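PDB 5H3H: abhydrolase domain-containing protein, which probably hydrolyses carboxylic esters, as an esterase of the alpha/beta hydrolase fold, and perhaps acts as a perhydrolase, consistent with the ethaneperoxoic acid bound in its pocket. Local coordinates for residues 28-33 with 154-159; 147-152 with 188-193; 102-107 with 197-202; 117-122 with 229-234. One frame throughout, in Å; residues are numbered along the deposited sequence.

Interaction 1 of 4, residues 28-33 with 154-159; sequences HGWPAN and PSMLKG. With F50 (ethaneperoxoic acid), chain D.
Gly-29 O, one residue ahead of the Trp-30 and Pro-31 that touch Met-156 and Leu-157, is gripped by two donors from opposite faces of its carbonyl plane. His-28 ND1 donates to Gly-29 O over 2.8 Å in a nearly straight bond (167°), coming from above the carbonyl plane, while Gly-29 O lies in the plane of the imidazole. Ala-32 N supplies the second bond to Gly-29 O at 3.1 Å, and the turn is thereby closed round a cis peptide before Pro-31. This fixed loop presents Trp-30 N to the ligand, bonding F50 O at 2.9 Å; since Met-97 N also bonds F50, the geometry is consistent with an oxyanion hole. The indole swings out with CG opposite the backbone N (chi1 176°), which carries its far rim to helix 153-164. There Trp-30 CH2 meets Met-156 CE at 3.9 Å, and Met-156 SD stands 5.3 Å from the centroid of the Trp-30 six-membered ring, obliquely, a Met-aromatic contact. Beside it, Pro-31 CG and Leu-157 CD2 come within 3.5 Å as the two side chains slide past each other in opposite directions. Trp-30 NE1 is bonded to Thr-189 O of helix 186-198, and the indole meets Phe-160 edge-to-face. The contact thus joins the loop after strand 23-27 to helix 153-164, with Leu-157 also packed on helix 171-182 and Met-156 on helix 139-149.

Interaction 2 of 4, residues 147-152 with 188-193; sequences EDTKQD and GTIQSA
Thr-189 brings helix 186-198 up to Thr-149 of helix 139-149, among the helices inserted after strand 114-120, as in the cap of many alpha/beta hydrolases. Its CG2 lies 4.2 Å from Thr-149 OG1, a loose approach by a methyl group. The hydroxyl of Thr-189 is engaged elsewhere, its OG1 bonded to Ser-185 O, just before the helix begins. Next comes Ile-190, which carries most of the contact, and two successive carbons of its longer branch meet different partners. CG1 stands beside its own backbone N, opposite the carbonyl carbon (chi1 -72°), and this sends the longer branch toward helix 139-149. Thr-149 OG1 comes to 3.4 Å from Ile-190 CG1, the two side chains running past each other in opposite senses. Farther along, Ile-146 of helix 139-149 packs on both Ile-190 and Ala-193, extending the apolar seam by another turn. Across the seam, the backbone following Thr-149 is held in a turn: Asp-148 O accepts both Gln-151 N, at 3.1 Å, and Asp-152 N, at 2.9 Å. Lys-150, on the exposed side, lays its aliphatic chain across Ile-190 at about a right angle, the delta methyl touching two successive methylenes: Ile-190 CD1 is 3.5 Å from Lys-150 CG and 3.6 Å from Lys-150 CD.

Interaction 3 of 4, residues 102-107 with 197-202; sequences ALKYLL and RDEDLR
Leu-201 turns its CG opposite its own carbonyl carbon (chi1 -52°), which spreads the two delta methyls between Leu-103 and Lys-104 of helix 97-109. Lys-104 starts the other way, with CG opposite the backbone N (chi1 -168°), and a bend at chi2 (53°) then brings its end back over the leucine. Each methyl has its own neighbour: Leu-201 CD1 rests 3.8 Å from Leu-103 CB, whereas Leu-201 CD2 lies 3.9 Å from Lys-104 NZ. Both side chains of the helix cross obliquely over that of Leu-201. Lys-104 NZ also lies 4.2 Å from Glu-199 OE1, too far for a salt bridge, though the opposite charges probably attract; Glu-199 OE2 is bonded to Tyr-71 N. Putting an alanine in place of Leu-201 would probably open a gap beside Leu-103 and leave the Lys-104 chain less confined. The backbone near Leu-201 is held by an Asx turn, in which Arg-202 N donates to Asp-200 OD1 at 2.8 Å. From the opposite face of the carboxylate, Arg-202 grips Asp-200 side-on, NE to OD1 at 3.2 Å and NH2 to OD2 at 2.9 Å. The contact ties the chain leaving cap helix 186-198 to core helix 97-109, whose Leu-103 packs on strand 114-120 and whose Lys-104 touches helix 71-85.

Interaction 4 of 4, residues 117-122 with 229-234; sequences LILAGA and EVMHEN
Met-231 and Leu-119 meet at a slant, the thioether reaching from helix 225-234 to a delta methyl at the end of strand 114-120. Met-231 SD lies 3.6 Å from Leu-119 CD1, the closest approach between the two segments. Met-231 CG stands opposite its carbonyl carbon (chi1 -76°) and chi2 is extended, so the chain runs straight out of the helix as far as the sulfur. A bend at chi3 (-75°) then turns the terminal methyl aside, bringing it beside Ala-122. Ala-122 CB is 4.0 Å from Met-231 SD and equally near its CE, while Ala-122 O lies 4.0 Å from Met-231 CE. Sulfur and methyl together therefore span Leu-119 of the strand and Ala-122 of the loop, with Gly-121 (phi 53°) making the turn between them. Replacing Met-231 by an alanine is likely to leave Leu-119 and Ala-122 without the partner that fills the space between them and the helix. The last turn of the helix is closed by Asn-234 ND2, which donates to Val-230 O at 2.9 Å, tilted from the carbonyl plane. Strand 211-217 runs next to 114-120 in the sheet, and its Ile-214 touches both Leu-119 and Met-231; helix 225-234 is the crossover from that strand to parallel strand 239-243, and Leu-119 packs also on helix 97-109.

Overall arrangement
Interactions 1 and 2 lie at the probable cap, their centres 10 Å apart and linked by Trp-30 NE1 with Thr-189 O and by Met-156 with Thr-149. Interactions 3 and 4 sit 12 Å apart in the core, where Leu-103 and Leu-106 of helix 97-109 pack on strand 114-120. Helix 186-198 carries interaction 2, and the chain leaving its end makes interaction 3, the two centres 21 Å apart. Along the chain, segments 147-152 and 188-193 fall within the spans of both interaction 3 and interaction 4, while all other pairs alternate. Cap helices and core sheet are thereby joined around the ligand pocket, which interaction 1 reaches directly.

Interaction 1 of 4, residues 28-33 with 154-159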
loop_
_atom_site.group_PDB
_atom_site.type_symbol
_atom_site.label_atom_id
_atom_site.label_comp_id
_atom_site.label_asym_id
_atom_site.label_seq_id
_atom_site.Cartn_x
_atom_site.Cartn_y
_atom_site.Cartn_z
ATOM N N HIS B 28 12.999 12.821 -11.351
ATOM C CA HIS B 28 14.409 13.126 -11.681
ATOM C C HIS B 28 15.439 12.512 -10.731
ATOM O O HIS B 28 15.140 12.066 -9.623
ATOM C CB HIS B 28 14.582 14.645 -11.827
ATOM C CG HIS B 28 14.460 15.438 -10.557
ATOM N ND1 HIS B 28 15.504 15.605 -9.677
ATOM C CD2 HIS B 28 13.411 16.114 -10.020
ATOM C CE1 HIS B 28 15.111 16.346 -8.656
ATOM N NE2 HIS B 28 13.857 16.714 -8.862
ATOM N N GLY B 29 16.698 12.531 -11.157
ATOM C CA GLY B 29 17.763 12.082 -10.253
ATOM C C GLY B 29 18.329 13.223 -9.433
ATOM O O GLY B 29 17.989 14.382 -9.655
ATOM N N TRP B 30 19.184 12.852 -8.490
ATOM C CA TRP B 30 19.950 13.784 -7.669
ATOM C C TRP B 30 21.117 14.335 -8.532
ATOM O O TRP B 30 21.775 13.525 -9.211
ATOM C CB TRP B 30 20.468 13.031 -6.463
ATOM C CG TRP B 30 21.365 13.797 -5.519
ATOM C CD1 TRP B 30 20.982 14.462 -4.404
ATOM C CD2 TRP B 30 22.790 13.921 -5.594
ATOM N NE1 TRP B 30 22.067 15.018 -3.787
ATOM C CE2 TRP B 30 23.197 14.689 -4.484
ATOM C CE3 TRP B 30 23.764 13.457 -6.493
ATOM C CZ2 TRP B 30 24.550 15.006 -4.242
ATOM C CZ3 TRP B 30 25.075 13.786 -6.269
ATOM C CH2 TRP B 30 25.471 14.550 -5.166
ATOM N N PRO B 31 21.427 15.644 -8.484
ATOM C CA PRO B 31 20.673 16.675 -7.774
ATOM C C PRO B 31 20.146 17.660 -8.797
ATOM O O PRO B 31 20.410 18.864 -8.751
ATOM C CB PRO B 31 21.719 17.268 -6.858
ATOM C CG PRO B 31 22.995 17.157 -7.696
ATOM C CD PRO B 31 22.801 16.127 -8.745
ATOM N N ALA B 32 19.384 17.130 -9.762
ATOM C CA ALA B 32 18.986 17.926 -10.903
ATOM C C ALA B 32 17.532 18.445 -10.672
ATOM O O ALA B 32 17.181 18.863 -9.537
ATOM C CB ALA B 32 19.119 17.106 -12.151
ATOM N N ASN B 33 16.736 18.463 -11.741
ATOM C CA ASN B 33 15.280 18.729 -11.664
ATOM C C ASN B 33 14.577 18.126 -12.881
ATOM O O ASN B 33 15.252 17.570 -13.729
ATOM C CB ASN B 33 14.947 20.226 -11.471
ATOM C CG ASN B 33 15.456 21.099 -12.588
ATOM O OD1 ASN B 33 15.029 20.968 -13.719
ATOM N ND2 ASN B 33 16.325 22.042 -12.255
ATOM N N PRO B 154 29.477 23.864 -6.595
ATOM C CA PRO B 154 29.640 23.736 -8.060
ATOM C C PRO B 154 30.819 22.857 -8.491
ATOM O O PRO B 154 30.726 22.169 -9.527
ATOM C CB PRO B 154 29.837 25.181 -8.521
ATOM C CG PRO B 154 29.286 25.998 -7.445
ATOM C CD PRO B 154 29.346 25.248 -6.155
ATOM N N SER B 155 31.920 22.870 -7.714
ATOM C CA SER B 155 33.103 21.969 -8.054
ATOM C C SER B 155 32.787 20.475 -7.883
ATOM O O SER B 155 33.151 19.644 -8.742
ATOM C CB SER B 155 34.345 22.353 -7.270
ATOM O OG SER B 155 34.749 23.658 -7.651
ATOM N N MET B 156 32.057 20.183 -6.804
ATOM C CA MET B 156 31.475 18.853 -6.507
ATOM C C MET B 156 30.695 18.389 -7.705
ATOM O O MET B 156 30.884 17.252 -8.196
ATOM C CB MET B 156 30.576 18.908 -5.256
ATOM C CG MET B 156 30.061 17.554 -4.829
ATOM S SD MET B 156 28.661 16.954 -5.771
ATOM C CE MET B 156 27.351 18.020 -5.128
ATOM N N LEU B 157 29.793 19.257 -8.164
ATOM C CA LEU B 157 28.957 18.966 -9.347
ATOM C C LEU B 157 29.727 18.714 -10.632
ATOM O O LEU B 157 29.363 17.862 -11.389
ATOM C CB LEU B 157 27.911 20.099 -9.547
ATOM C CG LEU B 157 26.825 20.194 -8.469
ATOM C CD1 LEU B 157 25.991 21.430 -8.681
ATOM C CD2 LEU B 157 25.890 18.976 -8.449
ATOM N N LYS B 158 30.701 19.541 -10.950
ATOM C CA LYS B 158 31.536 19.325 -12.152
ATOM C C LYS B 158 32.184 17.913 -12.085
ATOM O O LYS B 158 32.160 17.140 -13.056
ATOM C CB LYS B 158 32.582 20.424 -12.256
ATOM C CG LYS B 158 33.455 20.354 -13.505
ATOM C CD LYS B 158 34.495 21.496 -13.413
ATOM C CE LYS B 158 35.754 21.222 -14.227
ATOM N NZ LYS B 158 35.403 21.137 -15.658
ATOM N N GLY B 159 32.643 17.555 -10.902
ATOM C CA GLY B 159 33.189 16.242 -10.656
ATOM C C GLY B 159 32.200 15.144 -10.854
ATOM O O GLY B 159 32.515 14.146 -11.448
HETATM C C F50 D . 21.374 9.910 -8.524
HETATM O OX1 F50 D . 21.322 11.283 -10.685
HETATM O O F50 D . 20.243 10.184 -8.180
HETATM O OXT F50 D . 21.718 10.127 -9.939
HETATM C CH3 F50 D . 22.364 9.364 -7.533
#

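Interaction 2 of 4, residues 147-152 with 188-193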
loop_
_atom_site.group_PDB
_atom_site.type_symbol
_atom_site.label_atom_id
_atom_site.label_comp_id
_atom_site.label_asym_id
_atom_site.label_seq_id
_atom_site.Cartn_x
_atom_site.Cartn_y
_atom_site.Cartn_z
ATOM N N GLU B 147 30.591 16.197 2.087
ATOM C CA GLU B 147 31.648 17.065 2.635
ATOM C C GLU B 147 32.029 18.087 1.607
ATOM O O GLU B 147 32.113 19.257 1.937
ATOM C CB GLU B 147 32.883 16.258 3.090
ATOM C CG GLU B 147 34.218 16.431 2.318
ATOM C CD GLU B 147 35.001 15.140 2.304
ATOM O OE1 GLU B 147 35.380 14.726 1.189
ATOM O OE2 GLU B 147 35.187 14.521 3.395
ATOM N N ASP B 148 32.214 17.625 0.369
ATOM C CA ASP B 148 32.512 18.483 -0.787
ATOM C C ASP B 148 31.373 19.498 -1.064
ATOM O O ASP B 148 31.657 20.671 -1.300
ATOM C CB ASP B 148 32.809 17.632 -2.009
ATOM C CG ASP B 148 34.167 16.925 -1.920
ATOM O OD1 ASP B 148 34.963 17.310 -1.023
ATOM O OD2 ASP B 148 34.420 15.996 -2.731
ATOM N N THR B 149 30.106 19.070 -1.014
ATOM C CA THR B 149 29.021 20.068 -1.193
ATOM C C THR B 149 28.985 21.161 -0.130
ATOM O O THR B 149 28.613 22.348 -0.422
ATOM C CB THR B 149 27.601 19.499 -1.676
ATOM O OG1 THR B 149 26.457 20.122 -1.018
ATOM C CG2 THR B 149 27.507 18.064 -1.804
ATOM N N LYS B 150 29.441 20.836 1.088
ATOM C CA LYS B 150 29.508 21.829 2.165
ATOM C C LYS B 150 30.654 22.878 2.055
ATOM O O LYS B 150 30.671 23.827 2.782
ATOM C CB LYS B 150 29.478 21.175 3.551
ATOM C CG LYS B 150 28.089 20.917 4.067
ATOM C CD LYS B 150 27.862 19.485 4.556
ATOM C CE LYS B 150 28.654 19.073 5.770
ATOM N NZ LYS B 150 27.867 18.163 6.684
ATOM N N GLN B 151 31.516 22.716 1.065
ATOM C CA GLN B 151 32.698 23.551 0.820
ATOM C C GLN B 151 32.754 24.216 -0.530
ATOM O O GLN B 151 33.257 25.322 -0.618
ATOM C CB GLN B 151 33.894 22.647 0.904
ATOM C CG GLN B 151 34.066 22.123 2.315
ATOM C CD GLN B 151 35.316 21.306 2.399
ATOM O OE1 GLN B 151 35.393 20.203 1.839
ATOM N NE2 GLN B 151 36.328 21.869 3.038
ATOM N N ASP B 152 32.252 23.536 -1.579
ATOM C CA ASP B 152 32.361 24.022 -2.973
ATOM C C ASP B 152 31.377 23.151 -3.762
ATOM O O ASP B 152 31.782 22.182 -4.374
ATOM C CB ASP B 152 33.820 23.770 -3.473
ATOM C CG ASP B 152 34.428 24.929 -4.242
ATOM O OD1 ASP B 152 34.764 25.950 -3.576
ATOM O OD2 ASP B 152 34.687 24.804 -5.479
ATOM N N GLY B 188 18.908 20.812 0.466
ATOM C CA GLY B 188 18.261 19.615 -0.116
ATOM C C GLY B 188 19.238 18.627 -0.712
ATOM O O GLY B 188 19.132 17.427 -0.483
ATOM N N THR B 189 20.198 19.148 -1.486
ATOM C CA THR B 189 21.229 18.337 -2.061
ATOM C C THR B 189 21.902 17.528 -0.950
ATOM O O THR B 189 22.054 16.329 -1.098
ATOM C CB THR B 189 22.240 19.176 -2.847
ATOM O OG1 THR B 189 21.571 19.789 -3.949
ATOM C CG2 THR B 189 23.421 18.358 -3.332
ATOM N N ILE B 190 22.254 18.166 0.161
ATOM C CA ILE B 190 22.875 17.413 1.274
ATOM C C ILE B 190 21.955 16.348 1.895
ATOM O O ILE B 190 22.334 15.192 2.005
ATOM C CB ILE B 190 23.408 18.381 2.327
ATOM C CG1 ILE B 190 24.663 19.073 1.734
ATOM C CG2 ILE B 190 23.634 17.701 3.659
ATOM C CD1 ILE B 190 25.019 20.334 2.459
ATOM N N GLN B 191 20.775 16.753 2.325
ATOM C CA GLN B 191 19.803 15.839 2.943
ATOM C C GLN B 191 19.416 14.651 2.036
ATOM O O GLN B 191 19.331 13.508 2.522
ATOM C CB GLN B 191 18.544 16.605 3.413
ATOM C CG GLN B 191 18.753 17.732 4.456
ATOM C CD GLN B 191 19.398 17.305 5.759
ATOM O OE1 GLN B 191 20.608 17.047 5.839
ATOM N NE2 GLN B 191 18.602 17.252 6.787
ATOM N N SER B 192 19.307 14.851 0.713
ATOM C CA SER B 192 19.031 13.734 -0.199
ATOM C C SER B 192 20.199 12.806 -0.361
ATOM O O SER B 192 19.979 11.617 -0.554
ATOM C CB SER B 192 18.644 14.192 -1.604
ATOM O OG SER B 192 17.500 15.010 -1.635
ATOM N N ALA B 193 21.433 13.338 -0.378
ATOM C CA ALA B 193 22.664 12.497 -0.275
ATOM C C ALA B 193 22.677 11.600 0.949
ATOM O O ALA B 193 23.093 10.467 0.844
ATOM C CB ALA B 193 23.930 13.356 -0.280
#

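Interaction 3 of 4, residues 102-107 with 197-202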
loop_
_atom_site.group_PDB
_atom_site.type_symbol
_atom_site.label_atom_id
_atom_site.label_comp_id
_atom_site.label_asym_id
_atom_site.label_seq_id
_atom_site.Cartn_x
_atom_site.Cartn_y
_atom_site.Cartn_z
ATOM N N ALA B 102 10.259 6.205 -6.531
ATOM C CA ALA B 102 9.160 5.519 -7.193
ATOM C C ALA B 102 8.768 4.195 -6.518
ATOM O O ALA B 102 7.598 3.956 -6.308
ATOM C CB ALA B 102 9.506 5.283 -8.642
ATOM N N LEU B 103 9.733 3.352 -6.186
ATOM C CA LEU B 103 9.509 2.097 -5.441
ATOM C C LEU B 103 8.856 2.324 -4.064
ATOM O O LEU B 103 7.857 1.632 -3.705
ATOM C CB LEU B 103 10.815 1.290 -5.299
ATOM C CG LEU B 103 11.290 0.713 -6.636
ATOM C CD1 LEU B 103 12.783 0.390 -6.652
ATOM C CD2 LEU B 103 10.528 -0.546 -7.014
ATOM N N LYS B 104 9.411 3.282 -3.307
ATOM C CA LYS B 104 8.939 3.578 -1.972
ATOM C C LYS B 104 7.480 4.060 -2.026
ATOM O O LYS B 104 6.688 3.733 -1.132
ATOM C CB LYS B 104 9.788 4.691 -1.343
ATOM C CG LYS B 104 9.604 4.913 0.154
ATOM C CD LYS B 104 9.778 3.637 0.946
ATOM C CE LYS B 104 10.448 3.877 2.296
ATOM N NZ LYS B 104 11.072 2.583 2.727
ATOM N N TYR B 105 7.181 4.864 -3.048
ATOM C CA TYR B 105 5.850 5.342 -3.287
ATOM C C TYR B 105 4.911 4.185 -3.522
ATOM O O TYR B 105 3.755 4.167 -2.980
ATOM C CB TYR B 105 5.802 6.224 -4.507
ATOM C CG TYR B 105 4.376 6.342 -5.019
ATOM C CD1 TYR B 105 3.408 7.105 -4.341
ATOM C CD2 TYR B 105 3.965 5.614 -6.144
ATOM C CE1 TYR B 105 2.090 7.195 -4.807
ATOM C CE2 TYR B 105 2.680 5.680 -6.598
ATOM C CZ TYR B 105 1.712 6.440 -5.907
ATOM O OH TYR B 105 0.404 6.482 -6.358
ATOM N N LEU B 106 5.357 3.241 -4.355
ATOM C CA LEU B 106 4.504 2.015 -4.576
ATOM C C LEU B 106 4.293 1.192 -3.298
ATOM O O LEU B 106 3.171 0.715 -3.061
ATOM C CB LEU B 106 5.052 1.141 -5.676
ATOM C CG LEU B 106 4.626 1.238 -7.144
ATOM C CD1 LEU B 106 3.609 2.285 -7.568
ATOM C CD2 LEU B 106 5.839 1.211 -8.065
ATOM N N LEU B 107 5.349 1.009 -2.511
ATOM C CA LEU B 107 5.236 0.277 -1.267
ATOM C C LEU B 107 4.363 1.018 -0.248
ATOM O O LEU B 107 3.609 0.417 0.429
ATOM C CB LEU B 107 6.598 0.001 -0.618
ATOM C CG LEU B 107 7.481 -1.224 -0.943
ATOM C CD1 LEU B 107 6.901 -2.217 -1.933
ATOM C CD2 LEU B 107 8.877 -0.749 -1.327
ATOM N N ARG B 197 22.590 7.669 1.022
ATOM C CA ARG B 197 23.538 6.855 1.697
ATOM C C ARG B 197 22.848 5.721 2.447
ATOM O O ARG B 197 23.338 4.602 2.439
ATOM C CB ARG B 197 24.466 7.701 2.591
ATOM C CG ARG B 197 24.098 8.045 3.996
ATOM C CD ARG B 197 25.285 7.772 4.957
ATOM N NE ARG B 197 25.848 8.999 5.466
ATOM C CZ ARG B 197 25.319 9.772 6.414
ATOM N NH1 ARG B 197 24.157 9.487 7.004
ATOM N NH2 ARG B 197 25.973 10.861 6.753
ATOM N N ASP B 198 21.695 6.020 3.037
ATOM C CA ASP B 198 21.145 5.189 4.117
ATOM C C ASP B 198 19.961 4.317 3.726
ATOM O O ASP B 198 19.724 3.318 4.393
ATOM C CB ASP B 198 20.686 6.049 5.282
ATOM C CG ASP B 198 21.825 6.667 6.072
ATOM O OD1 ASP B 198 23.018 6.276 5.965
ATOM O OD2 ASP B 198 21.522 7.597 6.824
ATOM N N GLU B 199 19.218 4.671 2.685
ATOM C CA GLU B 199 17.964 3.997 2.357
ATOM C C GLU B 199 18.233 2.620 1.752
ATOM O O GLU B 199 19.203 2.429 1.045
ATOM C CB GLU B 199 17.114 4.832 1.397
ATOM C CG GLU B 199 16.570 6.123 1.962
ATOM C CD GLU B 199 15.198 6.010 2.596
ATOM O OE1 GLU B 199 14.586 4.923 2.595
ATOM O OE2 GLU B 199 14.705 7.017 3.099
ATOM N N ASP B 200 17.370 1.653 2.050
ATOM C CA ASP B 200 17.601 0.259 1.683
ATOM C C ASP B 200 16.234 -0.361 1.362
ATOM O O ASP B 200 15.431 -0.561 2.262
ATOM C CB ASP B 200 18.324 -0.486 2.849
ATOM C CG ASP B 200 18.257 -2.067 2.744
ATOM O OD1 ASP B 200 17.768 -2.657 1.723
ATOM O OD2 ASP B 200 18.706 -2.719 3.707
ATOM N N LEU B 201 15.967 -0.613 0.087
ATOM C CA LEU B 201 14.686 -1.158 -0.332
ATOM C C LEU B 201 14.732 -2.655 -0.628
ATOM O O LEU B 201 13.798 -3.163 -1.259
ATOM C CB LEU B 201 14.169 -0.419 -1.577
ATOM C CG LEU B 201 14.116 1.111 -1.473
ATOM C CD1 LEU B 201 13.692 1.730 -2.791
ATOM C CD2 LEU B 201 13.188 1.581 -0.372
ATOM N N ARG B 202 15.743 -3.388 -0.140
ATOM C CA ARG B 202 15.866 -4.822 -0.533
ATOM C C ARG B 202 14.616 -5.670 -0.170
ATOM O O ARG B 202 14.063 -6.354 -1.016
ATOM C CB ARG B 202 17.156 -5.470 0.006
ATOM C CG ARG B 202 18.352 -5.063 -0.840
ATOM C CD ARG B 202 19.627 -5.571 -0.263
ATOM N NE ARG B 202 19.790 -5.005 1.070
ATOM C CZ ARG B 202 20.657 -5.427 1.977
ATOM N NH1 ARG B 202 21.519 -6.416 1.681
ATOM N NH2 ARG B 202 20.690 -4.833 3.187
#

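Interaction 4 of 4, residues 117-122 with 229-234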
loop_
_atom_site.group_PDB
_atom_site.type_symbol
_atom_site.label_atom_id
_atom_site.label_comp_id
_atom_site.label_asym_id
_atom_site.label_seq_id
_atom_site.Cartn_x
_atom_site.Cartn_y
_atom_site.Cartn_z
ATOM N N LEU B 117 5.707 0.824 -14.275
ATOM C CA LEU B 117 6.866 1.415 -13.653
ATOM C C LEU B 117 8.075 1.296 -14.579
ATOM O O LEU B 117 8.306 0.240 -15.143
ATOM C CB LEU B 117 7.176 0.585 -12.387
ATOM C CG LEU B 117 8.408 1.002 -11.595
ATOM C CD1 LEU B 117 8.249 2.458 -11.192
ATOM C CD2 LEU B 117 8.706 0.142 -10.380
ATOM N N ILE B 118 8.858 2.347 -14.697
ATOM C CA ILE B 118 10.108 2.308 -15.410
ATOM C C ILE B 118 11.140 2.741 -14.416
ATOM O O ILE B 118 10.924 3.725 -13.708
ATOM C CB ILE B 118 10.133 3.259 -16.610
ATOM C CG1 ILE B 118 8.966 2.936 -17.553
ATOM C CG2 ILE B 118 11.496 3.200 -17.317
ATOM C CD1 ILE B 118 8.578 4.066 -18.492
ATOM N N LEU B 119 12.227 1.987 -14.325
ATOM C CA LEU B 119 13.285 2.303 -13.408
ATOM C C LEU B 119 14.517 2.503 -14.299
ATOM O O LEU B 119 14.925 1.580 -14.916
ATOM C CB LEU B 119 13.513 1.144 -12.426
ATOM C CG LEU B 119 12.497 0.861 -11.313
ATOM C CD1 LEU B 119 12.883 -0.396 -10.571
ATOM C CD2 LEU B 119 12.476 1.999 -10.332
ATOM N N ALA B 120 15.083 3.720 -14.345
ATOM C CA ALA B 120 16.089 4.135 -15.338
ATOM C C ALA B 120 17.333 4.501 -14.562
ATOM O O ALA B 120 17.310 5.431 -13.813
ATOM C CB ALA B 120 15.613 5.320 -16.172
ATOM N N GLY B 121 18.414 3.708 -14.675
ATOM C CA GLY B 121 19.608 3.943 -13.892
ATOM C C GLY B 121 19.349 4.037 -12.394
ATOM O O GLY B 121 19.988 4.789 -11.703
ATOM N N ALA B 122 18.359 3.310 -11.867
ATOM C CA ALA B 122 17.837 3.580 -10.546
ATOM C C ALA B 122 18.830 3.277 -9.406
ATOM O O ALA B 122 19.581 2.287 -9.453
ATOM C CB ALA B 122 16.550 2.795 -10.319
ATOM N N GLU B 229 20.804 -5.815 -12.410
ATOM C CA GLU B 229 20.672 -7.262 -12.242
ATOM C C GLU B 229 19.886 -7.620 -10.986
ATOM O O GLU B 229 19.041 -8.501 -10.994
ATOM C CB GLU B 229 22.070 -7.911 -12.277
ATOM C CG GLU B 229 22.628 -7.933 -13.699
ATOM C CD GLU B 229 24.104 -8.342 -13.840
ATOM O OE1 GLU B 229 24.850 -8.362 -12.837
ATOM O OE2 GLU B 229 24.523 -8.611 -14.985
ATOM N N VAL B 230 20.135 -6.919 -9.906
ATOM C CA VAL B 230 19.464 -7.208 -8.657
ATOM C C VAL B 230 17.968 -6.879 -8.764
ATOM O O VAL B 230 17.100 -7.685 -8.367
ATOM C CB VAL B 230 20.143 -6.522 -7.489
ATOM C CG1 VAL B 230 19.284 -6.569 -6.221
ATOM C CG2 VAL B 230 21.476 -7.212 -7.223
ATOM N N MET B 231 17.671 -5.749 -9.375
ATOM C CA MET B 231 16.287 -5.343 -9.533
ATOM C C MET B 231 15.507 -6.296 -10.395
ATOM O O MET B 231 14.374 -6.596 -10.060
ATOM C CB MET B 231 16.190 -3.948 -10.111
ATOM C CG MET B 231 16.488 -2.873 -9.107
ATOM S SD MET B 231 16.309 -1.186 -9.805
ATOM C CE MET B 231 17.779 -1.011 -10.822
ATOM N N HIS B 232 16.116 -6.738 -11.504
ATOM C CA HIS B 232 15.507 -7.650 -12.481
ATOM C C HIS B 232 15.209 -9.035 -11.846
ATOM O O HIS B 232 14.233 -9.700 -12.221
ATOM C CB HIS B 232 16.433 -7.782 -13.720
ATOM C CG HIS B 232 15.830 -8.492 -14.906
ATOM N ND1 HIS B 232 16.506 -9.455 -15.622
ATOM C CD2 HIS B 232 14.652 -8.323 -15.549
ATOM C CE1 HIS B 232 15.753 -9.881 -16.620
ATOM N NE2 HIS B 232 14.617 -9.216 -16.587
ATOM N N GLU B 233 16.056 -9.468 -10.921
ATOM C CA GLU B 233 15.856 -10.750 -10.288
ATOM C C GLU B 233 14.686 -10.696 -9.310
ATOM O O GLU B 233 13.928 -11.665 -9.225
ATOM C CB GLU B 233 17.127 -11.261 -9.582
ATOM C CG GLU B 233 18.003 -12.072 -10.519
ATOM C CD GLU B 233 18.970 -12.967 -9.785
ATOM O OE1 GLU B 233 18.994 -14.200 -10.049
ATOM O OE2 GLU B 233 19.705 -12.418 -8.940
ATOM N N ASN B 234 14.529 -9.563 -8.635
ATOM C CA ASN B 234 13.641 -9.431 -7.490
ATOM C C ASN B 234 12.283 -8.775 -7.730
ATOM O O ASN B 234 11.360 -8.947 -6.903
ATOM C CB ASN B 234 14.380 -8.731 -6.323
ATOM C CG ASN B 234 15.480 -9.615 -5.741
ATOM O OD1 ASN B 234 15.186 -10.632 -5.129
ATOM N ND2 ASN B 234 16.753 -9.247 -5.958
#